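Local coordinates for glycosyl hydrolases family 2, sugar binding domain protein (Bacteroides uniformis str. 3978 T3 ii, PDB 6D1P) that probably hydrolyses O-glycosidic bonds as a beta-glucuronidase of glycosyl hydrolase family 2 from a gut bacterium, at residues Q40-S44 and I45-M49; A339-T342 and E343-R347; S398-N401 and Q402-M406. One frame throughout, in Å; residues are numbered along the deposited sequence.

Contact 1. Residues Q40-S44 and I45-M49; sequences QDMGS and IWEVM. With NA (sodium ion), chain L.
Ser44 and Glu47 meet at the start of the short helix 45-49, where Ser44 is the N-cap. The serine hydroxyl accepts a hydrogen bond from the backbone of the third residue on, Glu47 N to Ser44 OG at 3.1 Å. Its chi1 of 65° sets OG between the backbone N and the carbonyl carbon, and from there it reaches the first turn. The same oxygen binds a sodium ion, with Ser44 OG 2.7 Å from the metal. A water at 2.5 Å from the sodium and Asp434 O of the second subunit are also bound to it. The carbonyl of Ser44 is used as well, by a longer bond from Val48 N to Ser44 O at 3.3 Å.

Glu47 answers in the other direction. Its chain, extended beyond CG, reaches toward the loop, and Glu47 OE1 accepts from Gly43 N at 2.7 Å. The bond is nearly straight, at 164°, but the donor comes from above the carboxylate plane, 47° out of it. Arg172 of the second subunit forms a salt bridge to this OE1, while OE2 has a weak, long ion pair with Arg50. Trp46 NE1 gives a weak hydrogen bond to Gly433 O of the second subunit.

Beside these polar groups, Met42 crosses Glu47 at about a right angle, and its CE lies 3.4 Å from Glu47 OE1. Met42 CB packs on Val48 CG2 at 3.6 Å. Trp91, on strand 89-96, touches both Met42 and Val48.

Ser44 OG thus serves the helix cap and the metal together, and Glu47 OE1 serves the loop backbone and an arginine of the partner chain. The capping chemistry of this turn is therefore tied to the dimer interface, and Arg172 of the second subunit would probably stabilise the charged form of the carboxylate of Glu47, a buried residue.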
loop_
_atom_site.group_PDB
_atom_site.type_symbol
_atom_site.label_atom_id
_atom_site.label_comp_id
_atom_site.label_asym_id
_atom_site.label_seq_id
_atom_site.Cartn_x
_atom_site.Cartn_y
_atom_site.Cartn_z
ATOM N N GLN A 40 2.954 6.319 -4.242
ATOM C CA GLN A 40 1.923 7.161 -3.650
ATOM C C GLN A 40 1.937 8.489 -4.383
ATOM O O GLN A 40 2.856 8.790 -5.147
ATOM C CB GLN A 40 2.130 7.377 -2.155
ATOM C CG GLN A 40 3.413 8.123 -1.799
ATOM C CD GLN A 40 3.497 8.397 -0.305
ATOM O OE1 GLN A 40 3.932 7.547 0.472
ATOM N NE2 GLN A 40 3.050 9.567 0.103
ATOM N N ASP A 41 0.878 9.255 -4.178
ATOM C CA ASP A 41 0.827 10.591 -4.728
ATOM C C ASP A 41 1.686 11.492 -3.862
ATOM O O ASP A 41 1.903 11.219 -2.679
ATOM C CB ASP A 41 -0.611 11.106 -4.760
ATOM C CG ASP A 41 -0.885 12.054 -5.936
ATOM O OD1 ASP A 41 -0.026 12.216 -6.835
ATOM O OD2 ASP A 41 -1.980 12.652 -5.957
ATOM N N MET A 42 2.176 12.570 -4.450
ATOM C CA MET A 42 2.864 13.574 -3.665
ATOM C C MET A 42 1.978 14.807 -3.551
ATOM O O MET A 42 0.961 14.928 -4.236
ATOM C CB MET A 42 4.225 13.881 -4.282
ATOM C CG MET A 42 5.104 12.645 -4.284
ATOM S SD MET A 42 5.569 12.161 -2.597
ATOM C CE MET A 42 6.782 13.446 -2.229
ATOM N N GLY A 43 2.368 15.722 -2.658
ATOM C CA GLY A 43 1.495 16.825 -2.313
ATOM C C GLY A 43 1.377 17.902 -3.366
ATOM O O GLY A 43 0.442 18.706 -3.307
ATOM N N SER A 44 2.313 17.949 -4.308
ATOM C CA SER A 44 2.316 18.889 -5.426
ATOM C C SER A 44 3.554 18.576 -6.242
ATOM O O SER A 44 4.453 17.874 -5.770
ATOM C CB SER A 44 2.351 20.348 -4.971
ATOM O OG SER A 44 3.567 20.620 -4.299
ATOM N N ILE A 45 3.601 19.099 -7.473
ATOM C CA ILE A 45 4.803 18.891 -8.277
ATOM C C ILE A 45 5.986 19.605 -7.634
ATOM O O ILE A 45 7.137 19.154 -7.750
ATOM C CB ILE A 45 4.574 19.334 -9.738
ATOM C CG1 ILE A 45 5.807 19.047 -10.590
ATOM C CG2 ILE A 45 4.237 20.816 -9.830
ATOM C CD1 ILE A 45 6.289 17.620 -10.529
ATOM N N TRP A 46 5.725 20.706 -6.912
ATOM C CA TRP A 46 6.801 21.363 -6.179
ATOM C C TRP A 46 7.408 20.421 -5.151
ATOM O O TRP A 46 8.638 20.321 -5.038
ATOM C CB TRP A 46 6.300 22.639 -5.505
ATOM C CG TRP A 46 7.304 23.216 -4.542
ATOM C CD1 TRP A 46 7.138 23.409 -3.199
ATOM C CD2 TRP A 46 8.648 23.630 -4.841
ATOM N NE1 TRP A 46 8.292 23.925 -2.644
ATOM C CE2 TRP A 46 9.229 24.075 -3.631
ATOM C CE3 TRP A 46 9.411 23.675 -6.015
ATOM C CZ2 TRP A 46 10.535 24.561 -3.562
ATOM C CZ3 TRP A 46 10.706 24.153 -5.945
ATOM C CH2 TRP A 46 11.261 24.590 -4.721
ATOM N N GLU A 47 6.559 19.706 -4.407
ATOM C CA GLU A 47 7.059 18.769 -3.410
ATOM C C GLU A 47 7.923 17.679 -4.044
ATOM O O GLU A 47 8.832 17.145 -3.392
ATOM C CB GLU A 47 5.891 18.152 -2.639
ATOM C CG GLU A 47 6.300 17.657 -1.259
ATOM C CD GLU A 47 5.219 16.845 -0.569
ATOM O OE1 GLU A 47 4.681 15.898 -1.201
ATOM O OE2 GLU A 47 4.915 17.154 0.613
ATOM N N VAL A 48 7.667 17.344 -5.308
ATOM C CA VAL A 48 8.504 16.365 -5.997
ATOM C C VAL A 48 9.839 16.986 -6.368
ATOM O O VAL A 48 10.877 16.314 -6.348
ATOM C CB VAL A 48 7.765 15.833 -7.242
ATOM C CG1 VAL A 48 8.684 14.948 -8.128
ATOM C CG2 VAL A 48 6.508 15.084 -6.830
ATOM N N MET A 49 9.827 18.265 -6.705
ATOM C CA MET A 49 10.982 18.950 -7.263
ATOM C C MET A 49 11.819 19.676 -6.217
ATOM O O MET A 49 12.969 20.019 -6.501
ATOM C CB MET A 49 10.506 19.951 -8.327
ATOM C CG MET A 49 9.954 19.287 -9.596
ATOM S SD MET A 49 11.303 18.437 -10.399
ATOM C CE MET A 49 10.493 17.552 -11.733
HETATM NA NA NA L . 3.112 22.976 -3.098
HETATM O O HOH W 1 2.691 24.474 -4.986
#

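Contact 2. Residues A339-T342 and E343-R347; sequences AALT and EEMMR
Thr342 and Met345 form a capping box at the N-terminus of helix 343-356. Thr342 is the N-cap, and its OG1 accepts from Met345 N at 3.2 Å. A backbone bond, Met346 N to Thr342 O at 3.1 Å, closes the first turn.

The tight part is where the Met345 side chain folds back along the threonine. CG and SD both lie beside the hydroxyl, with Met345 CG 3.3 Å from Thr342 OG1. The sulfur also takes a weak hydrogen bond from the loop backbone, Thr342 N to Met345 SD at 3.7 Å, almost straight at 171°. With chi3 bent to 73°, the terminal methyl turns to Leu341, and Met345 CE sits 4.0 Å from Leu341 CG. Met346 is buried, and its CE reaches Leu341 O at 3.5 Å.

The opposite character belongs to Glu344. It is exposed; its side chain comes near the loop through CB, 4.0 Å from Thr342 OG1, and the rest heads away. Glu343 is partly exposed, and its carboxylate forms a salt bridge with Arg30.

The contact leads from the loop after strand 321-329 into helix 343-356 of the TIM barrel domain. Met346 and Glu343 rest on Ile371 of the adjacent helix 370-379.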
loop_
_atom_site.group_PDB
_atom_site.type_symbol
_atom_site.label_atom_id
_atom_site.label_comp_id
_atom_site.label_asym_id
_atom_site.label_seq_id
_atom_site.Cartn_x
_atom_site.Cartn_y
_atom_site.Cartn_z
ATOM N N ALA A 339 4.201 -6.378 -15.501
ATOM C CA ALA A 339 4.270 -5.994 -16.906
ATOM C C ALA A 339 5.659 -5.530 -17.355
ATOM O O ALA A 339 5.852 -5.261 -18.544
ATOM C CB ALA A 339 3.254 -4.876 -17.187
ATOM N N ALA A 340 6.632 -5.416 -16.448
ATOM C CA ALA A 340 7.926 -4.809 -16.783
ATOM C C ALA A 340 8.874 -5.842 -17.413
ATOM O O ALA A 340 9.933 -6.188 -16.887
ATOM C CB ALA A 340 8.535 -4.166 -15.545
ATOM N N LEU A 341 8.486 -6.309 -18.592
ATOM C CA LEU A 341 9.327 -7.209 -19.356
ATOM C C LEU A 341 10.368 -6.414 -20.117
ATOM O O LEU A 341 10.067 -5.360 -20.689
ATOM C CB LEU A 341 8.491 -8.042 -20.330
ATOM C CG LEU A 341 7.711 -9.209 -19.716
ATOM C CD1 LEU A 341 6.606 -8.720 -18.789
ATOM C CD2 LEU A 341 7.155 -10.152 -20.807
ATOM N N THR A 342 11.598 -6.916 -20.099
ATOM C CA THR A 342 12.679 -6.416 -20.929
ATOM C C THR A 342 12.589 -7.012 -22.338
ATOM O O THR A 342 11.909 -8.016 -22.577
ATOM C CB THR A 342 14.033 -6.760 -20.307
ATOM O OG1 THR A 342 14.200 -8.190 -20.278
ATOM C CG2 THR A 342 14.125 -6.196 -18.875
ATOM N N GLU A 343 13.274 -6.358 -23.283
ATOM C CA GLU A 343 13.339 -6.889 -24.639
ATOM C C GLU A 343 13.891 -8.306 -24.647
ATOM O O GLU A 343 13.360 -9.185 -25.336
ATOM C CB GLU A 343 14.192 -5.984 -25.525
ATOM C CG GLU A 343 14.625 -6.673 -26.806
ATOM C CD GLU A 343 15.305 -5.743 -27.800
ATOM O OE1 GLU A 343 15.468 -4.540 -27.492
ATOM O OE2 GLU A 343 15.668 -6.224 -28.902
ATOM N N GLU A 344 14.950 -8.550 -23.875
ATOM C CA GLU A 344 15.524 -9.889 -23.818
ATOM C C GLU A 344 14.496 -10.909 -23.349
ATOM O O GLU A 344 14.422 -12.017 -23.891
ATOM C CB GLU A 344 16.759 -9.897 -22.906
ATOM C CG GLU A 344 17.724 -11.075 -23.155
ATOM C CD GLU A 344 17.802 -11.495 -24.646
ATOM O OE1 GLU A 344 17.452 -12.669 -24.964
ATOM O OE2 GLU A 344 18.194 -10.652 -25.503
ATOM N N MET A 345 13.691 -10.557 -22.345
ATOM C CA MET A 345 12.657 -11.482 -21.897
ATOM C C MET A 345 11.665 -11.795 -23.013
ATOM O O MET A 345 11.231 -12.941 -23.166
ATOM C CB MET A 345 11.938 -10.909 -20.683
ATOM C CG MET A 345 12.778 -10.996 -19.436
ATOM S SD MET A 345 12.135 -9.957 -18.127
ATOM C CE MET A 345 10.693 -10.894 -17.638
ATOM N N MET A 346 11.302 -10.789 -23.802
ATOM C CA MET A 346 10.345 -11.008 -24.879
ATOM C C MET A 346 10.930 -11.897 -25.976
ATOM O O MET A 346 10.227 -12.768 -26.506
ATOM C CB MET A 346 9.878 -9.667 -25.439
ATOM C CG MET A 346 9.225 -8.754 -24.397
ATOM S SD MET A 346 8.575 -7.244 -25.168
ATOM C CE MET A 346 9.067 -5.992 -23.965
ATOM N N ARG A 347 12.217 -11.718 -26.308
ATOM C CA ARG A 347 12.884 -12.610 -27.266
ATOM C C ARG A 347 12.810 -14.056 -26.812
ATOM O O ARG A 347 12.412 -14.946 -27.573
ATOM C CB ARG A 347 14.351 -12.221 -27.442
ATOM C CG ARG A 347 14.596 -11.075 -28.372
ATOM C CD ARG A 347 15.924 -11.238 -29.091
ATOM N NE ARG A 347 15.836 -10.618 -30.411
ATOM C CZ ARG A 347 15.513 -11.264 -31.529
ATOM N NH1 ARG A 347 15.275 -12.576 -31.519
ATOM N NH2 ARG A 347 15.456 -10.592 -32.669
#

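Contact 3. Residues S398-N401 and Q402-M406; sequences SYKN and QARRM
Arg404 reaches back one turn to Lys400 and Asn401 on helix 397-414, the helix of a beta-alpha-beta unit between strands 382-386 and 420-432 of the TIM barrel domain. The backbone holds the turn by regular i to i+4 bonds. One of them joins Arg404 N to Lys400 O at 3.0 Å.

The side-chain hydrogen bond joins Arg404 NH1 to Asn401 OD1 at 2.9 Å. The bond is bent, and NH1 stands above the amide carbonyl plane, 56° out of it. The amide and guanidinium planes are turned 60° apart. Arg404 NE has its main partner on helix 440-457, a salt bridge with Glu449.

Van der Waals contact uses a guanidinium face: Lys400 CB lies over it, 3.6 Å from Arg404 NH1. The extended arginine chain, with chi1 at -58° placing CG anti to the carbonyl carbon, runs past Lys400 O. With an alanine in place of Arg404, Asn401 OD1 would probably lose this donor, Glu449 its salt-bridge partner, and Lys400 CB the flat group lying against it.

Water links the other flank. It donates to Ser398 O at 2.7 Å and accepts from Arg405 NH1 at 3.2 Å. Arg405 NH2 bonds to Val131 O. The water oxygen lies at the edge of the Arg405 guanidinium, in its plane.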
loop_
_atom_site.group_PDB
_atom_site.type_symbol
_atom_site.label_atom_id
_atom_site.label_comp_id
_atom_site.label_asym_id
_atom_site.label_seq_id
_atom_site.Cartn_x
_atom_site.Cartn_y
_atom_site.Cartn_z
ATOM N N SER A 398 -16.283 9.881 -22.548
ATOM C CA SER A 398 -14.850 9.787 -22.341
ATOM C C SER A 398 -14.386 8.357 -22.560
ATOM O O SER A 398 -13.353 8.109 -23.199
ATOM C CB SER A 398 -14.526 10.277 -20.928
ATOM O OG SER A 398 -13.154 10.547 -20.832
ATOM N N TYR A 399 -15.165 7.415 -22.030
ATOM C CA TYR A 399 -14.958 5.999 -22.263
ATOM C C TYR A 399 -14.979 5.687 -23.763
ATOM O O TYR A 399 -14.063 5.037 -24.282
ATOM C CB TYR A 399 -16.033 5.257 -21.469
ATOM C CG TYR A 399 -16.162 3.741 -21.556
ATOM C CD1 TYR A 399 -16.045 2.960 -20.406
ATOM C CD2 TYR A 399 -16.489 3.099 -22.748
ATOM C CE1 TYR A 399 -16.216 1.607 -20.440
ATOM C CE2 TYR A 399 -16.662 1.720 -22.794
ATOM C CZ TYR A 399 -16.523 0.988 -21.633
ATOM O OH TYR A 399 -16.692 -0.373 -21.625
ATOM N N LYS A 400 -15.998 6.176 -24.484
ATOM C CA LYS A 400 -16.102 5.873 -25.917
ATOM C C LYS A 400 -14.957 6.505 -26.700
ATOM O O LYS A 400 -14.431 5.907 -27.648
ATOM C CB LYS A 400 -17.438 6.358 -26.489
ATOM C CG LYS A 400 -18.670 5.622 -26.011
ATOM C CD LYS A 400 -19.948 6.370 -26.430
ATOM C CE LYS A 400 -21.017 6.364 -25.323
ATOM N NZ LYS A 400 -22.380 5.990 -25.851
ATOM N N ASN A 401 -14.566 7.720 -26.322
ATOM C CA ASN A 401 -13.447 8.361 -26.991
ATOM C C ASN A 401 -12.151 7.615 -26.751
ATOM O O ASN A 401 -11.281 7.612 -27.623
ATOM C CB ASN A 401 -13.318 9.812 -26.532
ATOM C CG ASN A 401 -14.178 10.743 -27.356
ATOM O OD1 ASN A 401 -14.512 10.436 -28.506
ATOM N ND2 ASN A 401 -14.560 11.875 -26.774
ATOM N N GLN A 402 -11.984 7.008 -25.578
ATOM C CA GLN A 402 -10.764 6.247 -25.348
ATOM C C GLN A 402 -10.712 5.031 -26.268
ATOM O O GLN A 402 -9.661 4.714 -26.832
ATOM C CB GLN A 402 -10.640 5.828 -23.873
ATOM C CG GLN A 402 -9.425 4.903 -23.646
ATOM C CD GLN A 402 -9.331 4.319 -22.241
ATOM O OE1 GLN A 402 -10.226 4.501 -21.409
ATOM N NE2 GLN A 402 -8.234 3.625 -21.968
ATOM N N ALA A 403 -11.848 4.367 -26.470
ATOM C CA ALA A 403 -11.879 3.232 -27.387
ATOM C C ALA A 403 -11.603 3.669 -28.825
ATOM O O ALA A 403 -10.802 3.035 -29.531
ATOM C CB ALA A 403 -13.223 2.512 -27.279
ATOM N N ARG A 404 -12.228 4.767 -29.269
ATOM C CA ARG A 404 -11.929 5.271 -30.608
ATOM C C ARG A 404 -10.463 5.661 -30.720
ATOM O O ARG A 404 -9.812 5.382 -31.736
ATOM C CB ARG A 404 -12.803 6.476 -30.946
ATOM C CG ARG A 404 -14.289 6.232 -30.884
ATOM C CD ARG A 404 -15.027 7.566 -30.971
ATOM N NE ARG A 404 -16.477 7.416 -30.989
ATOM C CZ ARG A 404 -17.302 7.964 -30.098
ATOM N NH1 ARG A 404 -16.834 8.727 -29.100
ATOM N NH2 ARG A 404 -18.615 7.761 -30.215
ATOM N N ARG A 405 -9.922 6.296 -29.675
ATOM C CA ARG A 405 -8.528 6.710 -29.719
ATOM C C ARG A 405 -7.590 5.509 -29.733
ATOM O O ARG A 405 -6.602 5.496 -30.479
ATOM C CB ARG A 405 -8.215 7.610 -28.526
ATOM C CG ARG A 405 -6.822 8.201 -28.540
ATOM C CD ARG A 405 -6.675 9.236 -27.415
ATOM N NE ARG A 405 -6.757 8.634 -26.087
ATOM C CZ ARG A 405 -7.780 8.793 -25.249
ATOM N NH1 ARG A 405 -8.807 9.552 -25.607
ATOM N NH2 ARG A 405 -7.765 8.212 -24.041
ATOM N N MET A 406 -7.861 4.495 -28.910
ATOM C CA MET A 406 -6.926 3.376 -28.863
ATOM C C MET A 406 -7.027 2.525 -30.128
ATOM O O MET A 406 -6.009 2.043 -30.639
ATOM C CB MET A 406 -7.149 2.553 -27.592
ATOM C CG MET A 406 -6.772 3.334 -26.330
ATOM S SD MET A 406 -6.802 2.391 -24.789
ATOM C CE MET A 406 -5.244 1.508 -24.852
HETATM O O HOH W 2 -11.266 9.731 -23.573
#

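How the contacts relate
All three contacts are local, and none touches another. Contacts 1 and 2 both cap the N-terminus of a helix, by a serine and a threonine. Contact 3 lies inside a helix. Contacts 2 and 3 share the TIM barrel domain, with nearest atoms about 13 Å apart. Contact 1 lies far out, its centre 34 Å from that of the chain, and about 16 Å from contact 2 between nearest atoms. It alone binds a metal directly and meets the second subunit. The Leu341 side chain of contact 2 is about 7 Å from a sodium ion other than the one at Ser44, and the Tyr399 side chain of contact 3 about 7 Å from a potassium ion.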